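Local structure of protease (Penicillium cyclopium, 5Z6O) at residues Val3-Ser8 with Thr24-Asp29; Gly59-Asp64 with Ala96-Gly101; Thr183-Thr188 with Ser201-Tyr206; Gly209-Ala214 with Ser221-Gly226. The protein is a serine endopeptidase of the subtilisin family, related to proteinase K, that probably hydrolyses proteins such as casein, gelatin and type IV collagen. All blocks are in the same frame, centred on the assembly; numbering follows the deposited sequence.

Contact 1. Residues Val3-Ser8 with Thr24-Asp29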
loop_
_atom_site.group_PDB
_atom_site.type_symbol
_atom_site.label_atom_id
_atom_site.label_comp_id
_atom_site.label_asym_id
_atom_site.label_seq_id
_atom_site.Cartn_x
_atom_site.Cartn_y
_atom_site.Cartn_z
ATOM N N VAL A 3 -21.170 -0.840 4.355
ATOM C CA VAL A 3 -20.823 -1.819 5.373
ATOM C C VAL A 3 -20.082 -1.062 6.454
ATOM O O VAL A 3 -19.320 -0.122 6.159
ATOM C CB VAL A 3 -19.950 -2.956 4.804
ATOM C CG1 VAL A 3 -19.632 -4.019 5.866
ATOM C CG2 VAL A 3 -20.636 -3.575 3.623
ATOM N N VAL A 4 -20.299 -1.436 7.711
ATOM C CA VAL A 4 -19.642 -0.752 8.822
ATOM C C VAL A 4 -18.859 -1.776 9.626
ATOM O O VAL A 4 -19.405 -2.812 10.004
ATOM C CB VAL A 4 -20.638 -0.017 9.749
ATOM C CG1 VAL A 4 -19.865 0.620 10.924
ATOM C CG2 VAL A 4 -21.419 1.024 9.009
ATOM N N GLN A 5 -17.576 -1.515 9.847
ATOM C CA GLN A 5 -16.751 -2.323 10.731
ATOM C C GLN A 5 -16.595 -1.506 12.005
ATOM O O GLN A 5 -15.815 -0.557 12.048
ATOM C CB GLN A 5 -15.383 -2.622 10.124
ATOM C CG GLN A 5 -14.506 -3.399 11.113
ATOM C CD GLN A 5 -13.127 -3.747 10.547
ATOM O OE1 GLN A 5 -12.723 -3.170 9.547
ATOM N NE2 GLN A 5 -12.389 -4.642 11.218
ATOM N N ARG A 6 -17.333 -1.860 13.051
ATOM C CA ARG A 6 -17.294 -1.031 14.251
ATOM C C ARG A 6 -16.053 -1.302 15.092
ATOM O O ARG A 6 -15.573 -2.431 15.176
ATOM C CB ARG A 6 -18.561 -1.259 15.088
ATOM C CG ARG A 6 -19.740 -0.621 14.387
ATOM C CD ARG A 6 -20.946 -0.451 15.270
ATOM N NE ARG A 6 -22.098 -0.266 14.407
ATOM C CZ ARG A 6 -22.579 0.906 14.006
ATOM N NH1 ARG A 6 -22.020 2.047 14.378
ATOM N NH2 ARG A 6 -23.644 0.924 13.224
ATOM N N ASN A 7 -15.560 -0.257 15.759
ATOM C CA ASN A 7 -14.387 -0.373 16.638
ATOM C C ASN A 7 -13.232 -1.047 15.902
ATOM O O ASN A 7 -12.673 -2.059 16.332
ATOM C CB ASN A 7 -14.736 -1.126 17.917
ATOM C CG ASN A 7 -15.887 -0.465 18.650
ATOM O OD1 ASN A 7 -16.848 -1.125 19.078
ATOM N ND2 ASN A 7 -15.827 0.866 18.740
ATOM N N SER A 8 -12.921 -0.517 14.731
ATOM C CA SER A 8 -11.942 -1.203 13.898
ATOM C C SER A 8 -10.621 -1.337 14.650
ATOM O O SER A 8 -10.228 -0.427 15.393
ATOM C CB SER A 8 -11.712 -0.423 12.617
ATOM O OG SER A 8 -11.302 0.904 12.928
ATOM N N THR A 24 -14.052 5.834 15.196
ATOM C CA THR A 24 -13.780 4.488 15.676
ATOM C C THR A 24 -14.215 3.411 14.710
ATOM O O THR A 24 -13.799 2.270 14.886
ATOM C CB THR A 24 -14.473 4.223 17.018
ATOM O OG1 THR A 24 -15.868 4.408 16.854
ATOM C CG2 THR A 24 -13.947 5.174 18.096
ATOM N N ASP A 25 -15.062 3.738 13.740
ATOM C CA ASP A 25 -15.620 2.751 12.826
ATOM C C ASP A 25 -15.113 2.965 11.412
ATOM O O ASP A 25 -14.906 4.095 10.990
ATOM C CB ASP A 25 -17.139 2.840 12.774
ATOM C CG ASP A 25 -17.770 2.777 14.137
ATOM O OD1 ASP A 25 -17.156 2.225 15.064
ATOM O OD2 ASP A 25 -18.892 3.281 14.258
ATOM N N TYR A 26 -14.970 1.878 10.675
ATOM C CA TYR A 26 -14.586 1.940 9.264
ATOM C C TYR A 26 -15.816 1.674 8.397
ATOM O O TYR A 26 -16.474 0.641 8.546
ATOM C CB TYR A 26 -13.470 0.925 9.009
ATOM C CG TYR A 26 -13.045 0.801 7.555
ATOM C CD1 TYR A 26 -12.931 1.920 6.745
ATOM C CD2 TYR A 26 -12.720 -0.443 7.017
ATOM C CE1 TYR A 26 -12.529 1.782 5.376
ATOM C CE2 TYR A 26 -12.321 -0.579 5.686
ATOM C CZ TYR A 26 -12.223 0.544 4.888
ATOM O OH TYR A 26 -11.856 0.422 3.556
ATOM N N VAL A 27 -16.139 2.609 7.506
ATOM C CA VAL A 27 -17.351 2.553 6.684
ATOM C C VAL A 27 -16.915 2.504 5.226
ATOM O O VAL A 27 -16.123 3.352 4.797
ATOM C CB VAL A 27 -18.262 3.776 6.923
ATOM C CG1 VAL A 27 -19.543 3.625 6.111
ATOM C CG2 VAL A 27 -18.568 3.930 8.414
ATOM N N TYR A 28 -17.442 1.534 4.469
ATOM C CA TYR A 28 -16.976 1.316 3.097
ATOM C C TYR A 28 -18.101 0.672 2.292
ATOM O O TYR A 28 -18.970 0.011 2.842
ATOM C CB TYR A 28 -15.689 0.449 3.071
ATOM C CG TYR A 28 -15.892 -0.940 3.661
ATOM C CD1 TYR A 28 -15.795 -1.169 5.046
ATOM C CD2 TYR A 28 -16.224 -2.009 2.843
ATOM C CE1 TYR A 28 -16.013 -2.449 5.584
ATOM C CE2 TYR A 28 -16.413 -3.292 3.363
ATOM C CZ TYR A 28 -16.338 -3.486 4.735
ATOM O OH TYR A 28 -16.506 -4.758 5.184
ATOM N N ASP A 29 -18.072 0.851 0.986
ATOM C CA ASP A 29 -19.065 0.199 0.130
ATOM C C ASP A 29 -18.812 -1.302 0.025
ATOM O O ASP A 29 -17.664 -1.753 -0.071
ATOM C CB ASP A 29 -19.022 0.803 -1.274
ATOM C CG ASP A 29 -20.106 0.266 -2.135
ATOM O OD1 ASP A 29 -21.243 0.706 -1.899
ATOM O OD2 ASP A 29 -19.848 -0.638 -2.967
HETATM O O HOH W 1 -19.932 2.343 16.733
HETATM O O HOH W 2 -10.641 2.441 15.200
#

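Contact 2. Residues Gly59-Asp64 with Ala96-Gly101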
loop_
_atom_site.group_PDB
_atom_site.type_symbol
_atom_site.label_atom_id
_atom_site.label_comp_id
_atom_site.label_asym_id
_atom_site.label_seq_id
_atom_site.Cartn_x
_atom_site.Cartn_y
_atom_site.Cartn_z
ATOM N N GLY A 59 2.698 -15.909 -5.516
ATOM C CA GLY A 59 3.045 -15.585 -6.877
ATOM C C GLY A 59 4.434 -16.089 -7.228
ATOM O O GLY A 59 4.555 -17.056 -7.995
ATOM N N THR A 60 5.478 -15.474 -6.664
ATOM C CA THR A 60 6.841 -15.901 -6.968
ATOM C C THR A 60 7.775 -15.497 -5.831
ATOM O O THR A 60 7.397 -14.766 -4.916
ATOM C CB THR A 60 7.289 -15.336 -8.329
ATOM O OG1 THR A 60 8.399 -16.094 -8.816
ATOM C CG2 THR A 60 7.695 -13.846 -8.258
ATOM N N ASN A 61 9.004 -16.007 -5.887
ATOM C CA ASN A 61 10.001 -15.783 -4.847
ATOM C C ASN A 61 11.304 -15.557 -5.591
ATOM O O ASN A 61 11.835 -16.495 -6.182
ATOM C CB ASN A 61 10.095 -16.987 -3.878
ATOM C CG ASN A 61 11.082 -16.771 -2.730
ATOM O OD1 ASN A 61 11.925 -15.859 -2.760
ATOM N ND2 ASN A 61 10.973 -17.606 -1.698
ATOM N N THR A 62 11.805 -14.328 -5.599
ATOM C CA THR A 62 13.090 -14.055 -6.239
ATOM C C THR A 62 14.222 -13.925 -5.229
ATOM O O THR A 62 15.367 -13.657 -5.620
ATOM C CB THR A 62 13.029 -12.803 -7.094
ATOM O OG1 THR A 62 12.872 -11.669 -6.245
ATOM C CG2 THR A 62 11.911 -12.881 -8.143
ATOM N N ALA A 63 13.951 -14.134 -3.949
ATOM C CA ALA A 63 14.945 -13.936 -2.900
ATOM C C ALA A 63 15.608 -15.222 -2.426
ATOM O O ALA A 63 16.801 -15.209 -2.147
ATOM C CB ALA A 63 14.331 -13.259 -1.660
ATOM N N ASP A 64 14.858 -16.301 -2.225
ATOM C CA ASP A 64 15.436 -17.533 -1.683
ATOM C C ASP A 64 14.534 -18.708 -2.065
ATOM O O ASP A 64 13.738 -18.611 -3.007
ATOM C CB ASP A 64 15.661 -17.408 -0.164
ATOM C CG ASP A 64 14.382 -17.123 0.619
ATOM O OD1 ASP A 64 13.298 -17.568 0.200
ATOM O OD2 ASP A 64 14.458 -16.464 1.686
ATOM N N ALA A 96 1.417 -12.844 -3.400
ATOM C CA ALA A 96 2.699 -12.619 -2.751
ATOM C C ALA A 96 3.794 -12.590 -3.798
ATOM O O ALA A 96 3.946 -13.553 -4.560
ATOM C CB ALA A 96 3.006 -13.738 -1.755
ATOM N N VAL A 97 4.570 -11.509 -3.831
ATOM C CA VAL A 97 5.774 -11.461 -4.644
ATOM C C VAL A 97 6.936 -11.267 -3.675
ATOM O O VAL A 97 7.210 -10.149 -3.226
ATOM C CB VAL A 97 5.719 -10.348 -5.698
ATOM C CG1 VAL A 97 6.997 -10.353 -6.540
ATOM C CG2 VAL A 97 4.459 -10.491 -6.602
ATOM N N LYS A 98 7.641 -12.337 -3.342
ATOM C CA LYS A 98 8.683 -12.263 -2.325
ATOM C C LYS A 98 9.997 -11.869 -2.994
ATOM O O LYS A 98 10.521 -12.624 -3.833
ATOM C CB LYS A 98 8.844 -13.598 -1.605
ATOM C CG LYS A 98 9.967 -13.554 -0.586
ATOM C CD LYS A 98 9.962 -14.798 0.349
ATOM C CE LYS A 98 11.287 -14.878 1.040
ATOM N NZ LYS A 98 11.224 -15.995 2.044
ATOM N N VAL A 99 10.536 -10.695 -2.626
ATOM C CA VAL A 99 11.756 -10.174 -3.260
ATOM C C VAL A 99 12.793 -9.819 -2.203
ATOM O O VAL A 99 13.935 -9.467 -2.530
ATOM C CB VAL A 99 11.463 -8.948 -4.140
ATOM C CG1 VAL A 99 10.464 -9.268 -5.267
ATOM C CG2 VAL A 99 10.967 -7.781 -3.268
ATOM N N LEU A 100 12.404 -9.885 -0.932
ATOM C CA LEU A 100 13.288 -9.621 0.194
ATOM C C LEU A 100 13.341 -10.845 1.101
ATOM O O LEU A 100 12.338 -11.537 1.279
ATOM C CB LEU A 100 12.791 -8.447 1.037
ATOM C CG LEU A 100 12.396 -7.163 0.298
ATOM C CD1 LEU A 100 11.755 -6.200 1.302
ATOM C CD2 LEU A 100 13.619 -6.559 -0.346
ATOM N N GLY A 101 14.503 -11.067 1.720
ATOM C CA GLY A 101 14.727 -12.213 2.573
ATOM C C GLY A 101 14.196 -12.005 3.977
ATOM O O GLY A 101 13.552 -11.003 4.300
#

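Contact 3. Residues Thr183-Thr188 with Ser201-Tyr206. With CA (calcium ion), chain B.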
loop_
_atom_site.group_PDB
_atom_site.type_symbol
_atom_site.label_atom_id
_atom_site.label_comp_id
_atom_site.label_asym_id
_atom_site.label_seq_id
_atom_site.Cartn_x
_atom_site.Cartn_y
_atom_site.Cartn_z
ATOM N N THR A 183 3.361 8.122 -4.486
ATOM C CA THR A 183 4.341 8.083 -3.401
ATOM C C THR A 183 3.704 8.590 -2.109
ATOM O O THR A 183 3.165 9.710 -2.082
ATOM C CB THR A 183 5.534 8.964 -3.767
ATOM O OG1 THR A 183 6.142 8.456 -4.960
ATOM C CG2 THR A 183 6.552 8.990 -2.662
ATOM N N ILE A 184 3.809 7.796 -1.029
ATOM C CA ILE A 184 2.925 7.958 0.133
ATOM C C ILE A 184 3.763 8.271 1.371
ATOM O O ILE A 184 4.659 7.503 1.735
ATOM C CB ILE A 184 2.072 6.698 0.380
ATOM C CG1 ILE A 184 1.419 6.181 -0.910
ATOM C CG2 ILE A 184 1.025 6.974 1.447
ATOM C CD1 ILE A 184 0.631 7.292 -1.645
ATOM N N ALA A 185 3.447 9.377 2.041
ATOM C CA ALA A 185 4.063 9.731 3.312
ATOM C C ALA A 185 3.179 9.283 4.470
ATOM O O ALA A 185 2.007 8.927 4.288
ATOM C CB ALA A 185 4.322 11.248 3.381
ATOM N N ALA A 186 3.763 9.262 5.670
ATOM C CA ALA A 186 3.121 8.648 6.832
ATOM C C ALA A 186 2.543 9.692 7.784
ATOM O O ALA A 186 3.244 10.632 8.176
ATOM C CB ALA A 186 4.118 7.778 7.588
ATOM N N SER A 187 1.285 9.498 8.205
ATOM C CA SER A 187 0.644 10.405 9.155
ATOM C C SER A 187 0.439 9.712 10.496
ATOM O O SER A 187 0.521 8.486 10.593
ATOM C CB SER A 187 -0.710 10.902 8.612
ATOM O OG SER A 187 -1.699 9.871 8.596
ATOM N N THR A 188 0.120 10.508 11.539
ATOM C CA THR A 188 -0.111 9.973 12.879
ATOM C C THR A 188 -1.582 10.115 13.242
ATOM O O THR A 188 -2.343 10.784 12.549
ATOM C CB THR A 188 0.714 10.724 13.925
ATOM O OG1 THR A 188 0.205 12.087 14.013
ATOM C CG2 THR A 188 2.181 10.752 13.512
ATOM N N SER A 201 8.197 17.437 -2.757
ATOM C CA SER A 201 7.223 17.632 -3.809
ATOM C C SER A 201 6.869 16.333 -4.528
ATOM O O SER A 201 5.873 16.302 -5.250
ATOM C CB SER A 201 7.745 18.662 -4.809
ATOM O OG SER A 201 8.878 18.150 -5.491
ATOM N N VAL A 202 7.664 15.273 -4.390
ATOM C CA VAL A 202 7.269 14.036 -5.066
ATOM C C VAL A 202 6.205 13.275 -4.290
ATOM O O VAL A 202 5.636 12.328 -4.830
ATOM C CB VAL A 202 8.425 13.047 -5.318
ATOM C CG1 VAL A 202 9.438 13.669 -6.222
ATOM C CG2 VAL A 202 9.073 12.586 -4.026
ATOM N N VAL A 203 5.935 13.653 -3.039
ATOM C CA VAL A 203 4.903 12.969 -2.264
ATOM C C VAL A 203 3.528 13.333 -2.812
ATOM O O VAL A 203 3.183 14.513 -2.947
ATOM C CB VAL A 203 5.037 13.322 -0.776
ATOM C CG1 VAL A 203 3.809 12.837 0.019
ATOM C CG2 VAL A 203 6.282 12.677 -0.215
ATOM N N ASP A 204 2.718 12.319 -3.109
ATOM C CA ASP A 204 1.388 12.567 -3.641
ATOM C C ASP A 204 0.369 12.794 -2.527
ATOM O O ASP A 204 -0.552 13.618 -2.677
ATOM C CB ASP A 204 0.955 11.383 -4.522
ATOM C CG ASP A 204 1.795 11.291 -5.793
ATOM O OD1 ASP A 204 1.617 12.178 -6.652
ATOM O OD2 ASP A 204 2.688 10.425 -5.894
ATOM N N LEU A 205 0.493 12.062 -1.416
ATOM C CA LEU A 205 -0.412 12.272 -0.272
ATOM C C LEU A 205 0.115 11.511 0.943
ATOM O O LEU A 205 1.070 10.737 0.858
ATOM C CB LEU A 205 -1.854 11.848 -0.582
ATOM C CG LEU A 205 -2.094 10.367 -0.774
ATOM C CD1 LEU A 205 -3.559 10.031 -0.382
ATOM C CD2 LEU A 205 -1.912 9.960 -2.245
ATOM N N TYR A 206 -0.534 11.752 2.077
ATOM C CA TYR A 206 -0.308 11.070 3.350
ATOM C C TYR A 206 -1.319 9.952 3.527
ATOM O O TYR A 206 -2.456 10.042 3.053
ATOM C CB TYR A 206 -0.469 12.027 4.562
ATOM C CG TYR A 206 0.752 12.904 4.810
ATOM C CD1 TYR A 206 0.994 14.061 4.031
ATOM C CD2 TYR A 206 1.677 12.559 5.811
ATOM C CE1 TYR A 206 2.154 14.844 4.257
ATOM C CE2 TYR A 206 2.820 13.336 6.054
ATOM C CZ TYR A 206 3.043 14.464 5.286
ATOM O OH TYR A 206 4.176 15.188 5.578
HETATM CA CA CA B . 3.301 10.887 -8.184
HETATM O O HOH W 3 5.320 10.357 -7.214
HETATM O O HOH W 4 4.286 12.752 -7.389
HETATM O O HOH W 5 1.545 10.270 -9.640
HETATM O O HOH W 6 5.046 10.700 -10.159
HETATM O O HOH W 7 2.918 12.955 -9.364
#

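Contact 4. Residues Gly209-Ala214 with Ser221-Gly226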
loop_
_atom_site.group_PDB
_atom_site.type_symbol
_atom_site.label_atom_id
_atom_site.label_comp_id
_atom_site.label_asym_id
_atom_site.label_seq_id
_atom_site.Cartn_x
_atom_site.Cartn_y
_atom_site.Cartn_z
ATOM N N GLY A 209 0.377 5.944 9.125
ATOM C CA GLY A 209 1.637 5.233 9.059
ATOM C C GLY A 209 2.295 5.013 10.388
ATOM O O GLY A 209 3.346 4.377 10.437
ATOM N N LYS A 210 1.735 5.546 11.472
ATOM C CA LYS A 210 2.336 5.341 12.789
ATOM C C LYS A 210 1.397 4.528 13.646
ATOM O O LYS A 210 0.192 4.841 13.734
ATOM C CB LYS A 210 2.650 6.677 13.474
ATOM C CG LYS A 210 3.195 6.486 14.912
ATOM C CD LYS A 210 3.633 7.831 15.511
ATOM C CE LYS A 210 4.298 7.621 16.878
ATOM N NZ LYS A 210 3.263 7.503 17.914
ATOM N N ASP A 211 1.943 3.470 14.268
ATOM C CA ASP A 211 1.187 2.557 15.135
ATOM C C ASP A 211 -0.002 1.950 14.399
ATOM O O ASP A 211 -1.158 2.088 14.808
ATOM C CB ASP A 211 0.744 3.235 16.453
ATOM C CG ASP A 211 1.937 3.662 17.292
ATOM O OD1 ASP A 211 2.935 2.932 17.309
ATOM O OD2 ASP A 211 1.909 4.732 17.904
ATOM N N ILE A 212 0.320 1.217 13.330
ATOM C CA ILE A 212 -0.671 0.565 12.473
ATOM C C ILE A 212 -0.688 -0.924 12.825
ATOM O O ILE A 212 0.355 -1.578 12.803
ATOM C CB ILE A 212 -0.338 0.771 10.989
ATOM C CG1 ILE A 212 -0.348 2.255 10.622
ATOM C CG2 ILE A 212 -1.289 -0.093 10.123
ATOM C CD1 ILE A 212 -1.733 2.895 10.872
ATOM N N THR A 213 -1.855 -1.453 13.195
ATOM C CA THR A 213 -1.991 -2.851 13.583
ATOM C C THR A 213 -2.482 -3.684 12.404
ATOM O O THR A 213 -3.456 -3.308 11.736
ATOM C CB THR A 213 -2.959 -2.965 14.761
ATOM O OG1 THR A 213 -2.437 -2.163 15.834
ATOM C CG2 THR A 213 -3.145 -4.451 15.227
ATOM N N ALA A 214 -1.839 -4.838 12.174
ATOM C CA ALA A 214 -2.265 -5.721 11.085
ATOM C C ALA A 214 -1.746 -7.136 11.354
ATOM O O ALA A 214 -1.063 -7.385 12.350
ATOM C CB ALA A 214 -1.760 -5.209 9.727
ATOM N N SER A 221 -1.257 -10.697 15.434
ATOM C CA SER A 221 -1.196 -9.366 14.852
ATOM C C SER A 221 -0.043 -8.607 15.483
ATOM O O SER A 221 0.507 -9.012 16.508
ATOM C CB SER A 221 -2.530 -8.640 15.026
ATOM O OG SER A 221 -2.777 -8.374 16.392
ATOM N N LYS A 222 0.331 -7.494 14.860
ATOM C CA LYS A 222 1.454 -6.702 15.344
ATOM C C LYS A 222 1.186 -5.246 14.995
ATOM O O LYS A 222 0.545 -4.965 13.984
ATOM C CB LYS A 222 2.768 -7.148 14.697
ATOM C CG LYS A 222 3.997 -6.531 15.322
ATOM C CD LYS A 222 4.388 -7.244 16.599
ATOM C CE LYS A 222 5.225 -8.483 16.321
ATOM N NZ LYS A 222 5.731 -9.121 17.584
ATOM N N THR A 223 1.683 -4.329 15.837
ATOM C CA THR A 223 1.567 -2.892 15.622
ATOM C C THR A 223 2.939 -2.332 15.232
ATOM O O THR A 223 3.922 -2.503 15.963
ATOM C CB THR A 223 1.025 -2.213 16.882
ATOM O OG1 THR A 223 -0.248 -2.795 17.243
ATOM C CG2 THR A 223 0.858 -0.731 16.626
ATOM N N LEU A 224 3.030 -1.719 14.043
ATOM C CA LEU A 224 4.310 -1.280 13.472
ATOM C C LEU A 224 4.174 0.146 12.965
ATOM O O LEU A 224 3.055 0.635 12.775
ATOM C CB LEU A 224 4.760 -2.157 12.287
ATOM C CG LEU A 224 5.002 -3.649 12.507
ATOM C CD1 LEU A 224 5.331 -4.241 11.135
ATOM C CD2 LEU A 224 6.173 -3.805 13.477
ATOM N N SER A 225 5.318 0.802 12.690
ATOM C CA SER A 225 5.320 2.162 12.162
ATOM C C SER A 225 6.289 2.288 11.006
ATOM O O SER A 225 7.377 1.701 11.021
ATOM C CB SER A 225 5.728 3.203 13.210
ATOM O OG SER A 225 4.854 3.176 14.302
ATOM N N GLY A 226 5.913 3.092 10.027
ATOM C CA GLY A 226 6.777 3.401 8.911
ATOM C C GLY A 226 5.941 3.824 7.731
ATOM O O GLY A 226 4.731 3.632 7.695
HETATM O O HOH W 8 4.647 1.056 16.186
HETATM O O HOH W 9 5.704 4.301 16.947
#

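Contact 1. Residues Val3-Ser8 with Thr24-Asp29
Asp25 reaches across to the turn after strand 3-5 with both carboxylate oxygens. OD1 takes the backbone N-H of Asn7 at 3.0 Å, on its anti side and 26° out of the carboxylate plane; Thr24 OG1 donates to the same oxygen from the opposite face. OD2 faces the guanidinium of Arg6, whose NH1 stands 3.4 Å away in a long salt bridge. The two planar groups are turned 88° apart, and a water joins Arg6 NH1 to Asp25 OD2. An aspartate suits this place because chi1 -53° puts CG beside its own backbone N, and from there the carboxylate can offer one oxygen to an amide and the other to a charge. An alanine here would probably leave the Asn7 amide and Thr24 OG1 without this acceptor and Arg6 without its counter-charge.

Beyond the carboxylate, Ser8 N bonds to Thr24 O at 2.9 Å, and the strands pair antiparallel through Val3 with Tyr28 and Gln5 with Tyr26. On the face of Val3, Gln5 and the tyrosines, Val3 CB sits over the Tyr28 ring, 4.0 Å from its centroid, a CH-pi contact, while CG1 touches the hydroxyl end. Gln5 OE1 comes in plane to the Tyr26 ring edge and accepts from Lys90 NZ, NE2 donates to Lys85 O, and Tyr26 OH bonds to Val88. On the other face Val4 and Val27 lie side by side. The result is a surface sheet whose Tyr26 and Tyr28 face packs on helices 11-16 and 227-245, its turn secured by a carboxylate-amide bond with a long, water-bridged ion pair beside it.

Contact 2. Residues Gly59-Asp64 with Ala96-Gly101
Asp64 OD1 is gripped from two directions by groups of this contact: Lys98 NZ meets it on the syn lone pair at 3.2 Å, and Asn61 ND2 comes nearly along its C-O bond at 3.0 Å. The bond from NZ to OD2 is weak. Lys98 reaches the carboxylate with an extended chain, CG anti to the backbone N (chi1 177°), its methylenes lying alongside the Asn61 amide with CD 3.6 Å from ND2, and it crosses the aspartate at about a right angle. NZ is also held by the carbonyls of Asp66 and Thr68, and Asp64 OD1 by Asp66 N.

Asn61 suits the strand end because its amide works both ways: while ND2 donates, OD1 accepts from Ala63 N, which closes an Asx turn, and from Asp64 N, which comes from above the plane and extends it to an Asx motif. On either side of Asn61 in the chain, the parallel strands are joined by Lys98 N to Thr60 O and by Thr62 N to Lys98 O at 2.8 Å, the latter nearly in line with the carbonyl. Ala96 O accepts from both Gly59 N and Thr60 N. Small Ala63 lets its CB rest on the backbone of Val99 and Leu100.

These are neighbouring strands of a beta-alpha-beta unit, and Leu100 belongs to the inhibitor pocket, its side chain about 4 Å from that of Asp42. The buried lysine, ringed by a carboxylate and carbonyls, is likely to stay charged and to pin the loop following strand 56-61.

Contact 3. Residues Thr183-Thr188 with Ser201-Tyr206
The Tyr206 ring carries Ala185 CB over one face, 3.8 Å from its centroid and 15° off the normal, and meets Ala186 O and Ser187 N at its edge, near its plane. Ala185 and Tyr206 are bridged neighbours in the parallel sheet of the subtilisin fold, where strand 205-208 is an outermost strand, beside 182-187. A methyl is small enough for the ring to lie close, and Val203 CG1 packs on the same CB at 3.8 Å. Tyr206 OH bonds to Ser193, anchoring the ring's far end. A serine in place of the tyrosine would probably open a gap over one side of the Ala185 methyl and leave Ser193 OG without this partner.

On the other face, Ile184 CD1 touches Leu205 CD2, the chains side by side, Ile184 against helix 227-245 and Leu205 against helix 249-259. Ala185 N to Leu205 O, 3.0 Å, and Asp204 N to Thr183 O join the backbones.

Asp204 binds the calcium ion through both oxygens, as a carboxylate can, with Val181 O and five waters completing the site. Two of those waters donate to Val202 O. Asp204 OD2, 2.4 Å from the calcium, also accepts Thr183 N on its anti lone pair at 2.8 Å.

Contact 4. Residues Gly209-Ala214 with Ser221-Gly226
Thr213 and Thr223 stand as neighbours on one face of the hairpin with the same first torsion, OG1 beside the backbone N (chi1 -58° and -57°), and their two OG1 atoms meet in a 2.7 Å hydrogen bond in which either may donate. They form a non-hydrogen-bonded pair of the antiparallel strands, CA atoms only 4.1 Å apart, where short hydroxyl side chains can meet. Thr223 CG2, anti to its N, turns instead against the backbone of Asp211, 3.6 Å from its C atom.

Ser225 OG likewise lies beside its own N and accepts the Asp211 amide at 2.9 Å. Two waters bridge this hydroxyl to Asp211 OD1, while Asp211 OD2 pairs with Lys210 NZ in a salt bridge. Asp211 and Ile212 both face Leu224, a G1 beta bulge, and the serine thus serves an amide that has only a poor angle to Leu224 O. Ile212 N donates to that carbonyl at 2.9 Å.

Ile212 and Leu224 point to the opposite face from the threonines and pack on Met229 of helix 227-245. Past the bulge, Gly226 N donates to Gly209 O at 2.9 Å; at the backbone angles of Gly226 a CB would strike the preceding carbonyl. The arrangement is a bulged beta hairpin leading into the subtilisin active site: Gly226 touches the bound phenylmethanesulfonic acid, two residues before Ser228, the probable charge-relay serine.

From the N terminus, contact 1 closes first, a short loop holding helix 11-16 and ending in a small two-stranded sheet at the surface. Contact 2 then closes the crossover through helix 73-82 at one margin of the seven-stranded parallel sheet. At the other margin, contact 3 closes a loop without helix or strand and adds the last strand, 205-208. That strand runs on into the hairpin of contact 4, which closes the short turn between strands 212-215 and 221-224. The four are in series, none nesting or crossing. Contacts 1 and 2 stand about 33 Å apart, centre to centre, whereas contacts 3 and 4 touch, with Ser187 O 2.9 Å from Gly209 N, a probable hydrogen bond tying hairpin to sheet.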